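Triggering receptor expressed on myeloid cells 1 (PDB 1U9K) amplifies inflammatory responses as a myeloid cell-surface receptor that signals through the adapter DAP12, seen here as its extracellular V-type immunoglobulin domain. Local coordinates at residues G14-V19 and Q79-Q84; N30-W35 and V48-P53; A34-P39 and L90-I95. One frame throughout, in Å; residues are numbered along the deposited sequence.

Interaction 1 (G14-V19 and Q79-Q84)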
loop_
_atom_site.group_PDB
_atom_site.type_symbol
_atom_site.label_atom_id
_atom_site.label_comp_id
_atom_site.label_asym_id
_atom_site.label_seq_id
_atom_site.Cartn_x
_atom_site.Cartn_y
_atom_site.Cartn_z
ATOM N N GLY A 14 -15.203 5.060 -9.381
ATOM C CA GLY A 14 -15.801 5.917 -8.385
ATOM C C GLY A 14 -15.778 5.342 -6.973
ATOM O O GLY A 14 -15.996 6.061 -5.999
ATOM N N GLN A 15 -15.589 4.031 -6.855
ATOM C CA GLN A 15 -15.554 3.393 -5.540
ATOM C C GLN A 15 -14.204 3.740 -4.930
ATOM O O GLN A 15 -13.345 4.309 -5.603
ATOM C CB GLN A 15 -15.686 1.845 -5.642
ATOM C CG GLN A 15 -17.119 1.389 -5.874
ATOM C CD GLN A 15 -17.265 -0.096 -5.694
ATOM O OE1 GLN A 15 -16.901 -0.847 -6.588
ATOM N NE2 GLN A 15 -17.751 -0.519 -4.536
ATOM N N THR A 16 -14.055 3.351 -3.684
ATOM C CA THR A 16 -12.797 3.444 -2.948
ATOM C C THR A 16 -12.291 2.020 -2.705
ATOM O O THR A 16 -13.072 1.113 -2.319
ATOM C CB THR A 16 -13.034 4.109 -1.604
ATOM O OG1 THR A 16 -13.466 5.442 -1.805
ATOM C CG2 THR A 16 -11.785 4.224 -0.831
ATOM N N LEU A 17 -11.027 1.817 -3.016
ATOM C CA LEU A 17 -10.328 0.580 -2.687
ATOM C C LEU A 17 -9.816 0.664 -1.269
ATOM O O LEU A 17 -9.195 1.675 -0.917
ATOM C CB LEU A 17 -9.156 0.401 -3.605
ATOM C CG LEU A 17 -8.198 -0.737 -3.283
ATOM C CD1 LEU A 17 -8.945 -2.032 -3.394
ATOM C CD2 LEU A 17 -6.915 -0.683 -4.102
ATOM N N THR A 18 -10.061 -0.363 -0.458
ATOM C CA THR A 18 -9.472 -0.439 0.875
ATOM C C THR A 18 -8.738 -1.763 0.972
ATOM O O THR A 18 -9.326 -2.790 0.689
ATOM C CB THR A 18 -10.546 -0.387 1.981
ATOM O OG1 THR A 18 -11.272 0.846 1.903
ATOM C CG2 THR A 18 -9.922 -0.341 3.353
ATOM N N VAL A 19 -7.487 -1.731 1.424
ATOM C CA VAL A 19 -6.644 -2.901 1.541
ATOM C C VAL A 19 -6.032 -2.841 2.929
ATOM O O VAL A 19 -5.558 -1.795 3.349
ATOM C CB VAL A 19 -5.538 -2.872 0.471
ATOM C CG1 VAL A 19 -4.493 -3.929 0.704
ATOM C CG2 VAL A 19 -6.153 -2.970 -0.892
ATOM N N GLN A 79 -6.092 3.247 1.282
ATOM C CA GLN A 79 -7.331 3.558 0.593
ATOM C C GLN A 79 -6.963 4.349 -0.632
ATOM O O GLN A 79 -6.106 5.248 -0.544
ATOM C CB GLN A 79 -8.260 4.369 1.451
ATOM C CG GLN A 79 -8.930 3.588 2.544
ATOM C CD GLN A 79 -9.732 4.503 3.436
ATOM O OE1 GLN A 79 -9.333 4.781 4.571
ATOM N NE2 GLN A 79 -10.824 5.032 2.903
ATOM N N MET A 80 -7.590 4.034 -1.764
ATOM C CA MET A 80 -7.507 4.837 -3.000
ATOM C C MET A 80 -8.919 5.222 -3.315
ATOM O O MET A 80 -9.749 4.355 -3.462
ATOM C CB MET A 80 -6.970 4.006 -4.174
ATOM C CG MET A 80 -5.569 3.548 -3.973
ATOM S SD MET A 80 -4.983 2.425 -5.271
ATOM C CE MET A 80 -5.194 3.326 -6.705
ATOM N N THR A 81 -9.202 6.510 -3.394
ATOM C CA THR A 81 -10.533 6.999 -3.558
ATOM C C THR A 81 -10.763 7.336 -5.010
ATOM O O THR A 81 -9.832 7.496 -5.780
ATOM C CB THR A 81 -10.770 8.228 -2.726
ATOM O OG1 THR A 81 -9.698 9.179 -2.952
ATOM C CG2 THR A 81 -10.702 7.879 -1.232
ATOM N N ASP A 82 -12.032 7.378 -5.366
ATOM C CA ASP A 82 -12.476 7.813 -6.684
ATOM C C ASP A 82 -11.717 7.034 -7.751
ATOM O O ASP A 82 -11.063 7.599 -8.607
ATOM C CB ASP A 82 -12.262 9.313 -6.871
ATOM C CG ASP A 82 -13.086 9.861 -8.030
ATOM O OD1 ASP A 82 -14.121 9.209 -8.400
ATOM O OD2 ASP A 82 -12.762 10.905 -8.660
ATOM N N LEU A 83 -11.779 5.711 -7.668
ATOM C CA LEU A 83 -11.066 4.866 -8.614
ATOM C C LEU A 83 -11.454 5.131 -10.048
ATOM O O LEU A 83 -12.606 5.358 -10.367
ATOM C CB LEU A 83 -11.336 3.384 -8.325
ATOM C CG LEU A 83 -10.727 2.843 -7.048
ATOM C CD1 LEU A 83 -11.346 1.481 -6.714
ATOM C CD2 LEU A 83 -9.256 2.793 -7.164
ATOM N N GLN A 84 -10.468 5.091 -10.923
ATOM C CA GLN A 84 -10.685 5.193 -12.347
ATOM C C GLN A 84 -10.279 3.909 -13.021
ATOM O O GLN A 84 -9.462 3.162 -12.493
ATOM C CB GLN A 84 -9.848 6.351 -12.913
ATOM C CG GLN A 84 -10.128 7.717 -12.262
ATOM C CD GLN A 84 -11.568 8.173 -12.457
ATOM O OE1 GLN A 84 -12.105 8.034 -13.536
ATOM N NE2 GLN A 84 -12.205 8.692 -11.401
#
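L17 and M80 exchange two backbone hydrogen bonds as an antiparallel hydrogen-bonded pair. L17 N donates to M80 O at 2.9 Å, and M80 N donates to L17 O at 3.0 Å. Each carbonyl also receives a CA-H...O contact. M80 O meets T16 CA, and L17 O meets Q79 CA at 3.0 Å. From T16 and T81 onward, toward G14 and L83, the strands give way to loop, but the bonding goes on. L83 N reaches Q15 O at 2.9 Å, with an almost straight N-H...O angle of 175°. G14 N then donates to L83 O at 2.8 Å, in the carbonyl plane and on a lone pair. The G14 backbone, with phi 98°, would press a side chain against the preceding carbonyl.

This is the edge of the four-stranded sheet of the V-set sandwich, where strand 17-22 pairs with strand 75-80. One side of the pair faces the core. There L17 and M80 lie side by side. L17 CG is anti to the backbone N (chi1 172°), which carries L17 CD2 to 3.8 Å from M80 SD. L83 CD1 packs at L17 CB, 4.0 Å away. L17 and L83 both continue onto L11 and L111 of the facing sheet. On the other side T18 OG1 rests against Q79 CG at 3.7 Å. The side-chain amides look to other partners. Q15 OE1 accepts from V12 N, and Q79 OE1 has weak bonds from K68 and Q77. The backbone carbonyl D82 O takes a bond from Q84 NE2, which stands above the carbonyl plane, and another from K64 NZ.

Interaction 2 (N30-W35 and V48-P53)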
loop_
_atom_site.group_PDB
_atom_site.type_symbol
_atom_site.label_atom_id
_atom_site.label_comp_id
_atom_site.label_asym_id
_atom_site.label_seq_id
_atom_site.Cartn_x
_atom_site.Cartn_y
_atom_site.Cartn_z
ATOM N N ASN A 30 9.763 -0.039 13.597
ATOM C CA ASN A 30 10.511 1.180 13.286
ATOM C C ASN A 30 10.984 1.209 11.810
ATOM O O ASN A 30 12.101 1.656 11.483
ATOM C CB ASN A 30 11.682 1.338 14.265
ATOM C CG ASN A 30 12.205 2.782 14.321
ATOM O OD1 ASN A 30 11.522 3.683 13.835
ATOM N ND2 ASN A 30 13.409 3.000 14.873
ATOM N N SER A 31 10.180 0.665 10.933
ATOM C CA SER A 31 10.472 0.698 9.514
ATOM C C SER A 31 9.418 1.535 8.816
ATOM O O SER A 31 8.233 1.601 9.226
ATOM C CB SER A 31 10.486 -0.723 8.897
ATOM O OG SER A 31 11.478 -1.518 9.483
ATOM N N GLN A 32 9.845 2.143 7.728
ATOM C CA GLN A 32 8.944 2.789 6.817
ATOM C C GLN A 32 8.121 1.743 6.014
ATOM O O GLN A 32 8.604 0.627 5.678
ATOM C CB GLN A 32 9.752 3.689 5.865
ATOM C CG GLN A 32 8.926 4.684 5.129
ATOM C CD GLN A 32 9.792 5.750 4.456
ATOM O OE1 GLN A 32 10.887 5.450 3.992
ATOM N NE2 GLN A 32 9.307 6.983 4.420
ATOM N N LYS A 33 6.899 2.136 5.694
ATOM C CA LYS A 33 6.017 1.347 4.850
ATOM C C LYS A 33 5.547 2.153 3.664
ATOM O O LYS A 33 5.558 3.377 3.669
ATOM C CB LYS A 33 4.837 0.769 5.626
ATOM C CG LYS A 33 5.276 -0.173 6.770
ATOM C CD LYS A 33 5.194 0.491 8.092
ATOM C CE LYS A 33 5.669 -0.408 9.246
ATOM N NZ LYS A 33 5.986 0.382 10.406
ATOM N N ALA A 34 5.162 1.441 2.607
ATOM C CA ALA A 34 4.784 2.080 1.385
ATOM C C ALA A 34 3.754 1.272 0.631
ATOM O O ALA A 34 3.658 0.039 0.749
ATOM C CB ALA A 34 5.952 2.316 0.527
ATOM N N TRP A 35 3.011 1.995 -0.190
ATOM C CA TRP A 35 2.139 1.427 -1.215
ATOM C C TRP A 35 2.773 1.669 -2.576
ATOM O O TRP A 35 3.176 2.774 -2.855
ATOM C CB TRP A 35 0.809 2.141 -1.164
ATOM C CG TRP A 35 -0.299 1.674 -2.130
ATOM C CD1 TRP A 35 -0.954 2.472 -3.006
ATOM C CD2 TRP A 35 -0.952 0.396 -2.182
ATOM N NE1 TRP A 35 -1.947 1.777 -3.631
ATOM C CE2 TRP A 35 -1.988 0.501 -3.122
ATOM C CE3 TRP A 35 -0.799 -0.824 -1.487
ATOM C CZ2 TRP A 35 -2.823 -0.543 -3.423
ATOM C CZ3 TRP A 35 -1.632 -1.871 -1.786
ATOM C CH2 TRP A 35 -2.632 -1.732 -2.752
ATOM N N VAL A 48 2.939 6.290 -1.999
ATOM C CA VAL A 48 2.725 6.956 -0.721
ATOM C C VAL A 48 3.523 6.177 0.301
ATOM O O VAL A 48 3.604 4.978 0.212
ATOM C CB VAL A 48 1.208 7.079 -0.383
ATOM C CG1 VAL A 48 0.510 5.731 -0.342
ATOM C CG2 VAL A 48 0.992 7.888 0.939
ATOM N N VAL A 49 4.127 6.898 1.217
ATOM C CA VAL A 49 4.962 6.318 2.260
ATOM C C VAL A 49 4.592 6.845 3.621
ATOM O O VAL A 49 4.045 7.927 3.713
ATOM C CB VAL A 49 6.453 6.616 2.020
ATOM C CG1 VAL A 49 6.922 5.977 0.722
ATOM C CG2 VAL A 49 6.701 8.116 2.005
ATOM N N THR A 50 4.852 6.070 4.674
ATOM C CA THR A 50 4.704 6.592 6.013
ATOM C C THR A 50 5.830 7.525 6.348
ATOM O O THR A 50 6.849 7.594 5.642
ATOM C CB THR A 50 4.612 5.483 7.070
ATOM O OG1 THR A 50 5.790 4.665 7.042
ATOM C CG2 THR A 50 3.488 4.538 6.793
ATOM N N GLN A 51 5.629 8.318 7.402
ATOM C CA GLN A 51 6.652 9.296 7.805
ATOM C C GLN A 51 7.148 9.045 9.217
ATOM O O GLN A 51 6.512 8.334 10.004
ATOM C CB GLN A 51 6.151 10.727 7.653
ATOM C CG GLN A 51 6.095 11.241 6.173
ATOM C CD GLN A 51 7.455 11.232 5.409
ATOM O OE1 GLN A 51 8.525 11.510 5.973
ATOM N NE2 GLN A 51 7.384 10.960 4.121
ATOM N N ARG A 52 8.313 9.627 9.509
ATOM C CA ARG A 52 8.954 9.512 10.797
ATOM C C ARG A 52 8.135 10.267 11.845
ATOM O O ARG A 52 7.526 11.282 11.507
ATOM C CB ARG A 52 10.397 10.074 10.753
ATOM C CG ARG A 52 11.453 8.955 10.531
ATOM C CD ARG A 52 12.913 9.424 10.376
ATOM N NE ARG A 52 13.740 8.372 9.761
ATOM C CZ ARG A 52 13.932 8.192 8.434
ATOM N NH1 ARG A 52 13.357 8.993 7.519
ATOM N NH2 ARG A 52 14.691 7.185 8.001
ATOM N N PRO A 53 8.127 9.816 13.116
ATOM C CA PRO A 53 8.792 8.590 13.600
ATOM C C PRO A 53 7.997 7.373 13.192
ATOM O O PRO A 53 6.753 7.373 13.298
ATOM C CB PRO A 53 8.739 8.723 15.126
ATOM C CG PRO A 53 8.277 10.052 15.389
ATOM C CD PRO A 53 7.473 10.545 14.215
#
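T50 takes two hydrogen bonds that involve side chains, one from Q32 and one from K33. Q32 NE2 donates to T50 O at 2.8 Å, with an N-H...O angle of 175°. T50 O lies in the Q32 amide plane, so the bond holds that amide's orientation. The second bond runs from K33 N to T50 OG1, at 3.1 Å. The T50 hydroxyl sits between its own backbone N and carbonyl carbon (chi1 59°), which turns it to the K33 amide. The hydroxyl thus appears to take the place of a backbone acceptor for K33 N, while T50 O is held by Q32.

Backbone bonds come next. T50 N donates to K33 O at 3.0 Å, and W35 N donates to V48 O at 3.1 Å. The second joins strands 32-37 and 45-49, and the first carries the pairing one residue past the end of strand 45-49. The two strands form an antiparallel hairpin at the edge of the five-stranded sheet of the V-set domain.

The apolar contacts divide between the two faces. A34 CB meets V49 CG1 at 3.8 Å on one. On the other, the core side, W35 CB meets V48 CG1 at 3.7 Å.

The charged contacts turn away from strand 45-49. K33 NZ bonds S31 O and Y28 O, and K33 makes a cation-pi contact with F23.

Interaction 3 (A34-P39 and L90-I95)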
loop_
_atom_site.group_PDB
_atom_site.type_symbol
_atom_site.label_atom_id
_atom_site.label_comp_id
_atom_site.label_asym_id
_atom_site.label_seq_id
_atom_site.Cartn_x
_atom_site.Cartn_y
_atom_site.Cartn_z
ATOM N N ALA A 34 5.162 1.441 2.607
ATOM C CA ALA A 34 4.784 2.080 1.385
ATOM C C ALA A 34 3.754 1.272 0.631
ATOM O O ALA A 34 3.658 0.039 0.749
ATOM C CB ALA A 34 5.952 2.316 0.527
ATOM N N TRP A 35 3.011 1.995 -0.190
ATOM C CA TRP A 35 2.139 1.427 -1.215
ATOM C C TRP A 35 2.773 1.669 -2.576
ATOM O O TRP A 35 3.176 2.774 -2.855
ATOM C CB TRP A 35 0.809 2.141 -1.164
ATOM C CG TRP A 35 -0.299 1.674 -2.130
ATOM C CD1 TRP A 35 -0.954 2.472 -3.006
ATOM C CD2 TRP A 35 -0.952 0.396 -2.182
ATOM N NE1 TRP A 35 -1.947 1.777 -3.631
ATOM C CE2 TRP A 35 -1.988 0.501 -3.122
ATOM C CE3 TRP A 35 -0.799 -0.824 -1.487
ATOM C CZ2 TRP A 35 -2.823 -0.543 -3.423
ATOM C CZ3 TRP A 35 -1.632 -1.871 -1.786
ATOM C CH2 TRP A 35 -2.632 -1.732 -2.752
ATOM N N GLN A 36 2.861 0.622 -3.391
ATOM C CA GLN A 36 3.523 0.651 -4.683
ATOM C C GLN A 36 2.612 0.130 -5.778
ATOM O O GLN A 36 1.767 -0.721 -5.543
ATOM C CB GLN A 36 4.789 -0.204 -4.703
ATOM C CG GLN A 36 5.856 0.282 -3.658
ATOM C CD GLN A 36 7.188 -0.429 -3.854
ATOM O OE1 GLN A 36 7.202 -1.647 -3.968
ATOM N NE2 GLN A 36 8.284 0.317 -3.931
ATOM N N ARG A 37 2.754 0.683 -6.964
ATOM C CA ARG A 37 2.185 0.095 -8.138
ATOM C C ARG A 37 3.311 -0.617 -8.898
ATOM O O ARG A 37 4.481 -0.212 -8.843
ATOM C CB ARG A 37 1.527 1.159 -8.974
ATOM C CG ARG A 37 0.781 0.698 -10.168
ATOM C CD ARG A 37 -0.000 1.839 -10.791
ATOM N NE ARG A 37 -0.879 1.355 -11.833
ATOM C CZ ARG A 37 -1.702 2.136 -12.543
ATOM N NH1 ARG A 37 -1.769 3.444 -12.313
ATOM N NH2 ARG A 37 -2.461 1.614 -13.454
ATOM N N LEU A 38 2.947 -1.696 -9.559
ATOM C CA LEU A 38 3.921 -2.516 -10.283
ATOM C C LEU A 38 3.583 -2.559 -11.758
ATOM O O LEU A 38 2.999 -3.531 -12.234
ATOM C CB LEU A 38 3.952 -3.924 -9.704
ATOM C CG LEU A 38 4.252 -4.065 -8.208
ATOM C CD1 LEU A 38 4.041 -5.501 -7.616
ATOM C CD2 LEU A 38 5.612 -3.607 -7.901
ATOM N N PRO A 39 3.976 -1.533 -12.520
ATOM C CA PRO A 39 3.791 -1.584 -13.961
ATOM C C PRO A 39 4.661 -2.688 -14.574
ATOM O O PRO A 39 5.790 -2.938 -14.139
ATOM C CB PRO A 39 4.100 -0.153 -14.399
ATOM C CG PRO A 39 5.074 0.346 -13.385
ATOM C CD PRO A 39 4.765 -0.393 -12.114
ATOM N N LEU A 90 -1.392 -3.866 -10.890
ATOM C CA LEU A 90 -0.909 -4.680 -9.782
ATOM C C LEU A 90 -0.255 -3.705 -8.776
ATOM O O LEU A 90 0.521 -2.816 -9.168
ATOM C CB LEU A 90 0.080 -5.720 -10.298
ATOM C CG LEU A 90 0.545 -6.718 -9.267
ATOM C CD1 LEU A 90 -0.590 -7.544 -8.821
ATOM C CD2 LEU A 90 1.690 -7.597 -9.891
ATOM N N TYR A 91 -0.557 -3.880 -7.491
ATOM C CA TYR A 91 -0.076 -3.027 -6.417
ATOM C C TYR A 91 0.373 -3.889 -5.263
ATOM O O TYR A 91 0.014 -5.036 -5.181
ATOM C CB TYR A 91 -1.193 -2.143 -5.877
ATOM C CG TYR A 91 -1.747 -1.144 -6.822
ATOM C CD1 TYR A 91 -2.830 -1.458 -7.651
ATOM C CD2 TYR A 91 -1.247 0.171 -6.865
ATOM C CE1 TYR A 91 -3.359 -0.522 -8.525
ATOM C CE2 TYR A 91 -1.774 1.112 -7.770
ATOM C CZ TYR A 91 -2.794 0.760 -8.587
ATOM O OH TYR A 91 -3.350 1.655 -9.475
ATOM N N ARG A 92 1.169 -3.335 -4.371
ATOM C CA ARG A 92 1.480 -4.025 -3.151
ATOM C C ARG A 92 1.794 -3.049 -2.061
ATOM O O ARG A 92 2.210 -1.925 -2.320
ATOM C CB ARG A 92 2.682 -4.940 -3.341
ATOM C CG ARG A 92 3.868 -4.240 -3.880
ATOM C CD ARG A 92 5.050 -5.111 -4.124
ATOM N NE ARG A 92 6.253 -4.310 -4.355
ATOM C CZ ARG A 92 7.377 -4.813 -4.872
ATOM N NH1 ARG A 92 7.455 -6.061 -5.173
ATOM N NH2 ARG A 92 8.438 -4.066 -5.064
ATOM N N CYS A 93 1.631 -3.503 -0.830
ATOM C CA CYS A 93 2.168 -2.848 0.369
ATOM C C CYS A 93 3.524 -3.482 0.695
ATOM O O CYS A 93 3.695 -4.712 0.594
ATOM C CB CYS A 93 1.336 -3.172 1.621
ATOM S SG CYS A 93 -0.380 -2.707 1.633
ATOM N N VAL A 94 4.469 -2.649 1.115
ATOM C CA VAL A 94 5.806 -3.101 1.405
ATOM C C VAL A 94 6.406 -2.414 2.609
ATOM O O VAL A 94 6.004 -1.300 3.009
ATOM C CB VAL A 94 6.745 -2.846 0.248
ATOM C CG1 VAL A 94 6.296 -3.589 -1.013
ATOM C CG2 VAL A 94 6.956 -1.318 0.026
ATOM N N ILE A 95 7.356 -3.111 3.213
ATOM C CA ILE A 95 8.385 -2.440 4.030
ATOM C C ILE A 95 9.329 -1.784 3.027
ATOM O O ILE A 95 9.895 -2.460 2.157
ATOM C CB ILE A 95 9.122 -3.389 4.928
ATOM C CG1 ILE A 95 8.164 -4.200 5.811
ATOM C CG2 ILE A 95 10.203 -2.597 5.782
ATOM C CD1 ILE A 95 7.244 -3.355 6.687
HETATM O O HOH W 1 0.366 -3.324 -13.018
#
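Q36 and R92 meet side by side, their flat end groups nearly coplanar. Q36 OE1 accepts from both R92 NE and R92 NH2, each at 2.9 Å, in the guanidinium plane. R92 CG sits between its backbone N and carbonyl carbon (chi1 54°), which lays the guanidinium there. L38 CD2 lies over the centre of one guanidinium face. An alanine in place of R92 removes both donors and would probably leave Q36 OE1 without its mate and L38 CD2 without its flat cover. On the sheet's other face, Y91 CB sits over the W35 six-membered ring, 3.4 Å from W35 CZ2. The two aromatic side chains are nearly parallel but displaced, with little overlap. C93 SG is at the W35 ring edge. Its disulfide to C21 of the other sheet, packed against this tryptophan, is the core signature of the immunoglobulin fold. The R37 chain runs along Y91, with R37 CB 3.5 Å from Y91 CE2. Y91 OH lies over one R37 guanidinium face without a hydrogen bond.

Backbone bonds position these groups. A34 pairs with V94 and Q36 with R92, two bonds each. Further out, Q36 NE2 donates to T46 OG1, Y91 OH bonds D87 O, and R37 NH2 bonds T86 O.

Interaction 3 is a buried contact near the chain centre; interactions 1 and 2 are only partly buried. Interactions 2 and 3 share strand 32-37, which pairs with 45-49 in one and with 89-96 in the other. Interaction 1 belongs to the opposing sheet. W35 joins all three: M80 SD packs 3.5 Å from W35 NE1, and L17 and V19 also touch its ring. M80 CE reaches Y91 OH as well. The chemistry differs with place. Interaction 1 relies mainly on backbone bonds that run on into loop, interaction 2 adds side-chain bonds at a strand end, and interaction 3 combines aromatic and sulfur packing with an arginine-glutamine pair.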